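CRISPR-associated endoribonuclease Cas6 1 (Methanocaldococcus jannaschii DSM 2661, PDB 5YI6) probably acts as an RNA-binding endoribonuclease of the Cas6 family, cutting CRISPR transcripts into the crRNAs used in antiviral defence. Local coordinates at residues K124-Y135 against C204-Y215. Numbering follows the deposited sequence.
With PO4 (phosphate ion), chain L.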
ATOM      1  N   LYS A 124       4.831  19.362  -2.863  1.00 24.91           N
ATOM      2  CA  LYS A 124       3.675  19.678  -3.701  1.00 30.48           C
ATOM      3  C   LYS A 124       3.233  18.421  -4.444  1.00 28.94           C
ATOM      4  O   LYS A 124       4.044  17.532  -4.719  1.00 29.95           O
ATOM      5  CB  LYS A 124       4.010  20.797  -4.698  1.00 33.56           C
ATOM      6  CG  LYS A 124       5.095  20.399  -5.683  1.00 41.87           C
ATOM      7  CD  LYS A 124       5.701  21.595  -6.424  1.00 56.27           C
ATOM      8  CE  LYS A 124       6.842  21.134  -7.346  1.00 61.95           C
ATOM      9  NZ  LYS A 124       7.428  22.217  -8.189  1.00 64.33           N
ATOM     10  N   PHE A 125       1.935  18.320  -4.707  1.00 25.05           N
ATOM     11  CA  PHE A 125       1.388  17.182  -5.427  1.00 26.57           C
ATOM     12  C   PHE A 125       0.752  17.652  -6.715  1.00 25.07           C
ATOM     13  O   PHE A 125       0.115  18.708  -6.754  1.00 25.84           O
ATOM     14  CB  PHE A 125       0.339  16.438  -4.626  1.00 24.21           C
ATOM     15  CG  PHE A 125       0.861  15.888  -3.361  1.00 23.37           C
ATOM     16  CD1 PHE A 125       1.740  14.804  -3.371  1.00 22.65           C
ATOM     17  CD2 PHE A 125       0.482  16.453  -2.152  1.00 24.10           C
ATOM     18  CE1 PHE A 125       2.218  14.291  -2.191  1.00 18.63           C
ATOM     19  CE2 PHE A 125       0.965  15.950  -0.972  1.00 24.71           C
ATOM     20  CZ  PHE A 125       1.817  14.863  -0.989  1.00 23.52           C
ATOM     21  N   ASN A 126       0.912  16.848  -7.751  1.00 22.21           N
ATOM     22  CA  ASN A 126       0.317  17.123  -9.046  1.00 26.99           C
ATOM     23  C   ASN A 126      -0.184  15.815  -9.642  1.00 30.32           C
ATOM     24  O   ASN A 126      -1.388  15.581  -9.683  1.00 28.27           O
ATOM     25  CB  ASN A 126       1.329  17.837  -9.947  1.00 26.58           C
ATOM     26  CG  ASN A 126       0.820  18.030 -11.355  1.00 46.68           C
ATOM     27  OD1 ASN A 126      -0.379  18.181 -11.585  1.00 49.31           O
ATOM     28  ND2 ASN A 126       1.739  18.012 -12.319  1.00 57.38           N
ATOM     29  N   ILE A 127       0.709  14.943 -10.101  1.00 24.04           N
ATOM     30  CA  ILE A 127       0.300  13.651 -10.650  1.00 25.71           C
ATOM     31  C   ILE A 127       0.713  12.533  -9.696  1.00 22.42           C
ATOM     32  O   ILE A 127       1.857  12.482  -9.234  1.00 24.67           O
ATOM     33  CB  ILE A 127       0.891  13.413 -12.046  1.00 33.99           C
ATOM     34  CG1 ILE A 127       0.446  14.539 -12.964  1.00 36.65           C
ATOM     35  CG2 ILE A 127       0.404  12.063 -12.569  1.00 26.33           C
ATOM     36  CD1 ILE A 127       1.014  14.451 -14.366  1.00 41.89           C
ATOM     37  N   LEU A 128      -0.217  11.635  -9.414  1.00 21.56           N
ATOM     38  CA  LEU A 128       0.036  10.488  -8.558  1.00 22.39           C
ATOM     39  C   LEU A 128      -0.223   9.219  -9.357  1.00 21.29           C
ATOM     40  O   LEU A 128      -1.120   9.174 -10.205  1.00 21.22           O
ATOM     41  CB  LEU A 128      -0.879  10.520  -7.320  1.00 19.21           C
ATOM     42  CG  LEU A 128      -0.714  11.751  -6.416  1.00 19.64           C
ATOM     43  CD1 LEU A 128      -1.800  11.769  -5.333  1.00 15.03           C
ATOM     44  CD2 LEU A 128       0.682  11.790  -5.805  1.00 19.58           C
ATOM     45  N   LYS A 129       0.525   8.161  -9.054  1.00 16.89           N
ATOM     46  CA  LYS A 129       0.202   6.877  -9.656  1.00 17.01           C
ATOM     47  C   LYS A 129       0.279   5.809  -8.582  1.00 17.14           C
ATOM     48  O   LYS A 129       1.055   5.917  -7.640  1.00 18.70           O
ATOM     49  CB  LYS A 129       1.131   6.540 -10.819  1.00 21.60           C
ATOM     50  CG  LYS A 129       2.461   6.087 -10.374  1.00 23.34           C
ATOM     51  CD  LYS A 129       3.318   5.597 -11.579  1.00 29.47           C
ATOM     52  CE  LYS A 129       4.656   5.044 -11.085  1.00 36.33           C
ATOM     53  NZ  LYS A 129       5.590   4.618 -12.188  1.00 38.45           N
ATOM     54  N   THR A 130      -0.547   4.784  -8.723  1.00 15.76           N
ATOM     55  CA  THR A 130      -0.564   3.706  -7.731  1.00 15.57           C
ATOM     56  C   THR A 130       0.701   2.856  -7.868  1.00 18.83           C
ATOM     57  O   THR A 130       1.132   2.526  -8.990  1.00 17.83           O
ATOM     58  CB  THR A 130      -1.819   2.839  -7.918  1.00 14.96           C
ATOM     59  OG1 THR A 130      -1.887   2.353  -9.278  1.00 18.50           O
ATOM     60  CG2 THR A 130      -3.127   3.650  -7.581  1.00 14.72           C
ATOM     61  N   ILE A 131       1.318   2.544  -6.728  1.00 12.36           N
ATOM     62  CA  ILE A 131       2.299   1.467  -6.628  1.00 13.75           C
ATOM     63  C   ILE A 131       1.754   0.269  -5.859  1.00 15.95           C
ATOM     64  O   ILE A 131       2.397  -0.795  -5.848  1.00 15.56           O
ATOM     65  CB  ILE A 131       3.640   1.965  -6.038  1.00 11.82           C
ATOM     66  CG1 ILE A 131       3.432   2.667  -4.654  1.00 14.87           C
ATOM     67  CG2 ILE A 131       4.262   2.968  -7.012  1.00 18.06           C
ATOM     68  CD1 ILE A 131       4.825   3.082  -3.977  1.00 16.89           C
ATOM     69  N   SER A 132       0.554   0.378  -5.270  1.00 15.45           N
ATOM     70  CA  SER A 132      -0.290  -0.781  -5.067  1.00 12.38           C
ATOM     71  C   SER A 132      -1.708  -0.326  -5.435  1.00 14.15           C
ATOM     72  O   SER A 132      -2.061   0.860  -5.236  1.00 14.83           O
ATOM     73  CB  SER A 132      -0.229  -1.351  -3.645  1.00 12.88           C
ATOM     74  OG  SER A 132      -0.422  -0.355  -2.650  1.00 13.27           O
ATOM     75  N   PRO A 133      -2.501  -1.187  -6.056  1.00 17.81           N
ATOM     76  CA  PRO A 133      -3.774  -0.710  -6.628  1.00 17.93           C
ATOM     77  C   PRO A 133      -4.786  -0.362  -5.533  1.00 18.23           C
ATOM     78  O   PRO A 133      -4.712  -0.844  -4.400  1.00 12.99           O
ATOM     79  CB  PRO A 133      -4.255  -1.888  -7.489  1.00 21.63           C
ATOM     80  CG  PRO A 133      -3.645  -3.121  -6.862  1.00 19.18           C
ATOM     81  CD  PRO A 133      -2.244  -2.615  -6.362  1.00 17.33           C
ATOM     82  N   ILE A 134      -5.774   0.471  -5.920  1.00 17.96           N
ATOM     83  CA  ILE A 134      -6.778   1.020  -5.001  1.00 15.03           C
ATOM     84  C   ILE A 134      -7.974   0.093  -4.963  1.00 13.97           C
ATOM     85  O   ILE A 134      -8.493  -0.322  -6.008  1.00 20.53           O
ATOM     86  CB  ILE A 134      -7.177   2.447  -5.413  1.00 19.46           C
ATOM     87  CG1 ILE A 134      -6.011   3.393  -5.100  1.00 18.88           C
ATOM     88  CG2 ILE A 134      -8.515   2.928  -4.717  1.00 17.02           C
ATOM     89  CD1 ILE A 134      -6.095   4.735  -5.824  1.00 21.79           C
ATOM     90  N   TYR A 135      -8.394  -0.235  -3.751  1.00 14.63           N
ATOM     91  CA  TYR A 135      -9.555  -1.062  -3.496  1.00 15.65           C
ATOM     92  C   TYR A 135     -10.646  -0.177  -2.922  1.00 17.17           C
ATOM     93  O   TYR A 135     -10.396   0.601  -1.998  1.00 16.66           O
ATOM     94  CB  TYR A 135      -9.187  -2.178  -2.520  1.00 16.42           C
ATOM     95  CG  TYR A 135     -10.330  -3.068  -2.104  1.00 18.64           C
ATOM     96  CD1 TYR A 135     -11.005  -3.846  -3.028  1.00 23.25           C
ATOM     97  CD2 TYR A 135     -10.698  -3.178  -0.771  1.00 25.63           C
ATOM     98  CE1 TYR A 135     -12.069  -4.712  -2.626  1.00 22.91           C
ATOM     99  CE2 TYR A 135     -11.742  -4.022  -0.374  1.00 30.24           C
ATOM    100  CZ  TYR A 135     -12.406  -4.791  -1.309  1.00 24.36           C
ATOM    101  OH  TYR A 135     -13.422  -5.633  -0.928  1.00 25.33           O
ATOM    102  N   CYS A 204      -9.424  -4.206  -8.349  1.00 18.11           N
ATOM    103  CA  CYS A 204      -8.787  -3.011  -7.817  1.00 16.78           C
ATOM    104  C   CYS A 204      -8.339  -2.155  -8.995  1.00 21.68           C
ATOM    105  O   CYS A 204      -8.325  -2.611 -10.142  1.00 20.88           O
ATOM    106  CB  CYS A 204      -7.576  -3.393  -6.931  1.00 21.50           C
ATOM    107  SG  CYS A 204      -8.100  -4.234  -5.442  1.00 25.96           S
ATOM    108  N   SER A 205      -7.980  -0.906  -8.735  1.00 18.51           N
ATOM    109  CA  SER A 205      -7.624   0.007  -9.817  1.00 19.87           C
ATOM    110  C   SER A 205      -6.138   0.330  -9.777  1.00 20.39           C
ATOM    111  O   SER A 205      -5.666   0.900  -8.799  1.00 17.27           O
ATOM    112  CB  SER A 205      -8.414   1.318  -9.750  1.00 24.37           C
ATOM    113  OG  SER A 205      -9.818   1.084  -9.792  1.00 27.86           O
ATOM    114  N   GLU A 206      -5.411  -0.027 -10.836  1.00 18.52           N
ATOM    115  CA  GLU A 206      -4.105   0.581 -11.098  1.00 19.40           C
ATOM    116  C   GLU A 206      -4.365   1.897 -11.816  1.00 23.31           C
ATOM    117  O   GLU A 206      -5.043   1.913 -12.850  1.00 24.02           O
ATOM    118  CB  GLU A 206      -3.260  -0.367 -11.954  1.00 21.52           C
ATOM    119  CG  GLU A 206      -1.937   0.174 -12.412  1.00 34.49           C
ATOM    120  CD  GLU A 206      -1.160  -0.884 -13.201  1.00 53.06           C
ATOM    121  OE1 GLU A 206      -1.101  -0.781 -14.447  1.00 52.01           O
ATOM    122  OE2 GLU A 206      -0.672  -1.853 -12.572  1.00 58.91           O
ATOM    123  N   MET A 207      -3.898   3.015 -11.272  1.00 16.14           N
ATOM    124  CA  MET A 207      -4.331   4.250 -11.920  1.00 21.26           C
ATOM    125  C   MET A 207      -3.335   5.380 -11.739  1.00 22.40           C
ATOM    126  O   MET A 207      -2.477   5.376 -10.844  1.00 21.25           O
ATOM    127  CB  MET A 207      -5.722   4.684 -11.435  1.00 26.06           C
ATOM    128  CG  MET A 207      -5.829   4.876  -9.969  1.00 26.75           C
ATOM    129  SD  MET A 207      -7.587   5.043  -9.475  1.00 31.41           S
ATOM    130  CE  MET A 207      -7.929   6.646 -10.063  1.00 22.92           C
ATOM    131  N   VAL A 208      -3.455   6.336 -12.659  1.00 17.02           N
ATOM    132  CA  VAL A 208      -2.702   7.577 -12.675  1.00 19.77           C
ATOM    133  C   VAL A 208      -3.721   8.706 -12.643  1.00 21.60           C
ATOM    134  O   VAL A 208      -4.686   8.696 -13.433  1.00 21.22           O
ATOM    135  CB  VAL A 208      -1.822   7.696 -13.932  1.00 20.87           C
ATOM    136  CG1 VAL A 208      -1.009   8.971 -13.859  1.00 21.70           C
ATOM    137  CG2 VAL A 208      -0.917   6.479 -14.066  1.00 27.98           C
ATOM    138  N   PHE A 209      -3.496   9.683 -11.754  1.00 20.95           N
ATOM    139  CA  PHE A 209      -4.493  10.738 -11.577  1.00 18.54           C
ATOM    140  C   PHE A 209      -3.837  12.029 -11.125  1.00 25.00           C
ATOM    141  O   PHE A 209      -2.811  12.020 -10.450  1.00 21.00           O
ATOM    142  CB  PHE A 209      -5.632  10.330 -10.597  1.00 17.86           C
ATOM    143  CG  PHE A 209      -5.190   9.916  -9.190  1.00 18.51           C
ATOM    144  CD1 PHE A 209      -5.461  10.736  -8.098  1.00 20.35           C
ATOM    145  CD2 PHE A 209      -4.607   8.671  -8.956  1.00 21.13           C
ATOM    146  CE1 PHE A 209      -5.106  10.340  -6.786  1.00 22.51           C
ATOM    147  CE2 PHE A 209      -4.233   8.277  -7.663  1.00 24.83           C
ATOM    148  CZ  PHE A 209      -4.495   9.113  -6.570  1.00 19.43           C
ATOM    149  N   LYS A 210      -4.426  13.146 -11.540  1.00 17.58           N
ATOM    150  CA  LYS A 210      -4.030  14.470 -11.090  1.00 22.17           C
ATOM    151  C   LYS A 210      -4.849  14.825  -9.860  1.00 18.67           C
ATOM    152  O   LYS A 210      -6.018  14.465  -9.785  1.00 19.49           O
ATOM    153  CB  LYS A 210      -4.310  15.501 -12.181  1.00 29.16           C
ATOM    154  CG  LYS A 210      -3.317  15.499 -13.309  1.00 47.61           C
ATOM    155  CD  LYS A 210      -3.527  16.699 -14.212  1.00 55.73           C
ATOM    156  CE  LYS A 210      -4.681  16.458 -15.179  1.00 62.98           C
ATOM    157  NZ  LYS A 210      -6.028  16.841 -14.651  1.00 59.77           N
ATOM    158  N   VAL A 211      -4.248  15.552  -8.921  1.00 18.05           N
ATOM    159  CA  VAL A 211      -4.958  15.977  -7.716  1.00 21.18           C
ATOM    160  C   VAL A 211      -4.798  17.468  -7.505  1.00 19.76           C
ATOM    161  O   VAL A 211      -3.791  18.074  -7.887  1.00 20.78           O
ATOM    162  CB  VAL A 211      -4.498  15.259  -6.425  1.00 22.85           C
ATOM    163  CG1 VAL A 211      -4.933  13.839  -6.415  1.00 27.95           C
ATOM    164  CG2 VAL A 211      -2.936  15.395  -6.245  1.00 18.29           C
ATOM    165  N   TRP A 212      -5.788  18.055  -6.842  1.00 18.17           N
ATOM    166  CA  TRP A 212      -5.676  19.433  -6.409  1.00 20.33           C
ATOM    167  C   TRP A 212      -6.586  19.600  -5.186  1.00 20.88           C
ATOM    168  O   TRP A 212      -7.424  18.740  -4.886  1.00 21.65           O
ATOM    169  CB  TRP A 212      -6.014  20.405  -7.566  1.00 17.21           C
ATOM    170  CG  TRP A 212      -7.421  20.298  -8.131  1.00 19.81           C
ATOM    171  CD1 TRP A 212      -8.503  21.059  -7.765  1.00 20.08           C
ATOM    172  CD2 TRP A 212      -7.883  19.425  -9.157  1.00 22.27           C
ATOM    173  NE1 TRP A 212      -9.592  20.712  -8.492  1.00 21.83           N
ATOM    174  CE2 TRP A 212      -9.248  19.709  -9.357  1.00 25.47           C
ATOM    175  CE3 TRP A 212      -7.277  18.419  -9.932  1.00 21.10           C
ATOM    176  CZ2 TRP A 212     -10.014  19.047 -10.293  1.00 25.61           C
ATOM    177  CZ3 TRP A 212      -8.040  17.755 -10.857  1.00 24.21           C
ATOM    178  CH2 TRP A 212      -9.404  18.066 -11.028  1.00 24.32           C
ATOM    179  N   GLY A 213      -6.402  20.704  -4.467  1.00 21.17           N
ATOM    180  CA  GLY A 213      -7.142  20.948  -3.242  1.00 27.57           C
ATOM    181  C   GLY A 213      -6.207  21.143  -2.067  1.00 24.57           C
ATOM    182  O   GLY A 213      -5.095  21.654  -2.214  1.00 26.51           O
ATOM    183  N   ASP A 214      -6.668  20.707  -0.891  1.00 20.22           N
ATOM    184  CA  ASP A 214      -5.941  20.979   0.341  1.00 18.74           C
ATOM    185  C   ASP A 214      -4.757  20.024   0.473  1.00 22.85           C
ATOM    186  O   ASP A 214      -4.934  18.804   0.510  1.00 22.47           O
ATOM    187  CB  ASP A 214      -6.872  20.862   1.549  1.00 22.92           C
ATOM    188  CG  ASP A 214      -7.936  21.943   1.564  1.00 28.43           C
ATOM    189  OD1 ASP A 214      -7.576  23.107   1.304  1.00 29.81           O
ATOM    190  OD2 ASP A 214      -9.127  21.628   1.768  1.00 25.74           O
ATOM    191  N   TYR A 215      -3.555  20.602   0.547  1.00 17.66           N
ATOM    192  CA  TYR A 215      -2.328  19.824   0.627  1.00 23.70           C
ATOM    193  C   TYR A 215      -2.345  18.846   1.801  1.00 25.76           C
ATOM    194  O   TYR A 215      -1.966  17.683   1.639  1.00 20.93           O
ATOM    195  CB  TYR A 215      -1.138  20.772   0.737  1.00 18.76           C
ATOM    196  CG  TYR A 215       0.180  20.077   0.973  1.00 22.12           C
ATOM    197  CD1 TYR A 215       0.897  19.508  -0.084  1.00 26.57           C
ATOM    198  CD2 TYR A 215       0.729  20.013   2.241  1.00 30.54           C
ATOM    199  CE1 TYR A 215       2.133  18.900   0.146  1.00 23.05           C
ATOM    200  CE2 TYR A 215       1.943  19.377   2.474  1.00 32.37           C
ATOM    201  CZ  TYR A 215       2.633  18.830   1.420  1.00 26.11           C
ATOM    202  OH  TYR A 215       3.850  18.216   1.662  1.00 26.84           O
TER
HETATM  203  P   PO4 L 308      -1.453  20.724  -4.178  1.00116.74           P
HETATM  204  O1  PO4 L 308      -2.240  20.851  -2.891  1.00116.37           O
HETATM  205  O2  PO4 L 308      -2.059  19.625  -5.024  1.00115.00           O
HETATM  206  O3  PO4 L 308      -1.525  22.035  -4.938  1.00120.89           O
HETATM  207  O4  PO4 L 308      -0.001  20.401  -3.861  1.00110.41           O
HETATM  208  O   HOH W   1     -10.718   0.918  -7.262  1.00 21.75           O
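Leu128 and Phe209 pair through both their backbone N-H groups, with Leu128 N 2.8 Å from Phe209 O in an almost straight bond. On the same face of the sheet, Leu128 CB sits over the Phe209 ring in a CH-pi contact, 4.1 Å from the ring centroid and offset toward the rim. Leu128 CD1 reaches on to Phe209 CE1 and to the methyls of Val211. On the opposite face, Ile127 CG2 packs on Val208 CG1 at 3.6 Å, while the methylene CG of Lys210 lies against Ile127 CG1.

The antiparallel ladder ends at Thr130 with a side chain standing in for a carbonyl. Its OG1, turned between the backbone N and the carbonyl carbon (chi1 55°), accepts the N-H of Met207 at 2.9 Å, and Thr130 N bonds back to Met207 O. Segment 124-135 then loops out through Ile131 and Ser132 and returns two residues out of register, where Ile134 and Ser205 exchange N-H...O bonds. Beyond them, Cys204 SG touches Tyr135 CB at 3.7 Å and approaches the ring obliquely.

At the other end, the Phe125 and Tyr215 rings are nearly parallel but slid apart, their centroids 5.3 Å from each other. A phosphate, probably from the crystallisation liquor, sits beside them and takes the N-H of Phe125 on O4 at 3.0 Å.

Farther out, strands 237-240 and 182-195 flank this central pair in the four-stranded antiparallel sheet of the C-terminal Cas6 region (RAMP clan), and helix 215-224 covers Phe125, Leu128 and Val211. Backbone bonds thus hold both ladders, Thr130 OG1 satisfies Met207 N where the first stops, and the Leu128-Phe209-Val211 side supplies apolar contact under the helix.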